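PDB 6WWD: dITP/XTP pyrophosphatase from Mycobacteroides abscessus, which hydrolyses non-canonical purine nucleoside triphosphates such as XTP, dITP and ITP to their monophosphates and diphosphate, probably cleansing the nucleotide pool. Local coordinates for the interface of chains A and B. Sequence-based numbering; all coordinates share one arbitrary frame. Chains: chain A/B, dITP/XTP pyrophosphatase.

The interface of chains A and B. Residues chain A 123, 186; chain B 196-200.
At this part of the A–B interface, probably that of the homodimer, the C-terminal end of helix 184-198 of chain B and the loop that follows are held between A:Arg186, on helix 175-191, and A:Ser123, on strand 118-128. A:Arg186 makes most of chain A's share of the contact and lies alongside the helix end. Its CB is near the carbonyl oxygen of B:Arg196, and the first torsion sets CG anti to its own carbonyl carbon. A:Arg186 CG then rests 3.4 Å from B:Arg196 O and about as far from B:Val199 O. From CG the chain runs extended through CD to the tip, where A:Arg186 NE donates a hydrogen bond of 2.6 Å to B:Asn197 O. NE meets a lone pair in the carbonyl plane, although the bond is bent at the hydrogen (137°). A:Arg186 NH2 adds a weak second bond to B:Asn197 O at 3.0 Å. The guanidinium thus grips a carbonyl of the last helical turn, where its positive charge would be expected to suit the negative end of the helix dipole.

The side chain of B:Asn197 runs the same way as the arginine and stacks its amide on the guanidinium, the planes 14° apart. B:Asn197 OD1 sits 3.6 Å above the centre of the A:Arg186 guanidinium. B:Asn200 flanks the arginine tip at a steeper tilt, with B:Asn200 CG 3.3 Å from A:Arg186 NH2. Its backbone turns to the other partner: the amide N of B:Asn200 donates a nearly straight hydrogen bond, 165° at the hydrogen, to the hydroxyl OG of A:Ser123. Anti to its backbone N, A:Ser123 OG also lies 3.3 Å from B:Leu198 O.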
loop_
_atom_site.group_PDB
_atom_site.type_symbol
_atom_site.label_atom_id
_atom_site.label_comp_id
_atom_site.label_asym_id
_atom_site.label_seq_id
_atom_site.Cartn_x
_atom_site.Cartn_y
_atom_site.Cartn_z
ATOM N N SER A 123 17.274 1.508 3.856
ATOM C CA SER A 123 17.857 1.957 5.114
ATOM C C SER A 123 17.099 3.215 5.525
ATOM O O SER A 123 17.195 4.244 4.845
ATOM C CB SER A 123 19.349 2.239 4.927
ATOM O OG SER A 123 19.933 2.740 6.094
ATOM N N ARG A 186 24.018 9.178 0.814
ATOM C CA ARG A 186 24.104 10.263 1.786
ATOM C C ARG A 186 24.108 11.640 1.120
ATOM O O ARG A 186 23.659 12.618 1.732
ATOM C CB ARG A 186 25.342 10.061 2.658
ATOM C CG ARG A 186 25.243 8.812 3.511
ATOM C CD ARG A 186 26.584 8.399 4.086
ATOM N NE ARG A 186 26.418 7.342 5.079
ATOM C CZ ARG A 186 27.399 6.567 5.526
ATOM N NH1 ARG A 186 28.632 6.717 5.060
ATOM N NH2 ARG A 186 27.144 5.635 6.436
ATOM N N ARG B 196 21.086 11.939 7.670
ATOM C CA ARG B 196 21.731 11.765 6.372
ATOM C C ARG B 196 22.770 10.648 6.414
ATOM O O ARG B 196 22.764 9.756 5.558
ATOM C CB ARG B 196 22.358 13.085 5.920
ATOM N N ASN B 197 23.662 10.668 7.409
ATOM C CA ASN B 197 24.732 9.671 7.455
ATOM C C ASN B 197 24.185 8.265 7.661
ATOM O O ASN B 197 24.679 7.303 7.060
ATOM C CB ASN B 197 25.730 10.005 8.563
ATOM C CG ASN B 197 26.973 9.106 8.532
ATOM O OD1 ASN B 197 27.918 9.359 7.782
ATOM N ND2 ASN B 197 26.974 8.065 9.357
ATOM N N LEU B 198 23.172 8.117 8.511
ATOM C CA LEU B 198 22.752 6.773 8.880
ATOM C C LEU B 198 21.996 6.066 7.753
ATOM O O LEU B 198 21.851 4.839 7.804
ATOM C CB LEU B 198 21.939 6.829 10.176
ATOM N N VAL B 199 21.528 6.796 6.735
ATOM C CA VAL B 199 21.109 6.173 5.479
ATOM C C VAL B 199 22.363 5.574 4.848
ATOM O O VAL B 199 23.144 6.275 4.192
ATOM C CB VAL B 199 20.408 7.179 4.539
ATOM C CG1 VAL B 199 20.264 6.625 3.131
ATOM C CG2 VAL B 199 19.040 7.535 5.072
ATOM N N ASN B 200 22.586 4.279 5.075
ATOM C CA ASN B 200 23.832 3.611 4.705
ATOM C C ASN B 200 23.513 2.419 3.797
ATOM O O ASN B 200 23.452 1.270 4.244
ATOM C CB ASN B 200 24.570 3.198 5.952
ATOM C CG ASN B 200 25.955 2.702 5.661
ATOM O OD1 ASN B 200 26.390 2.679 4.509
ATOM N ND2 ASN B 200 26.674 2.313 6.707
#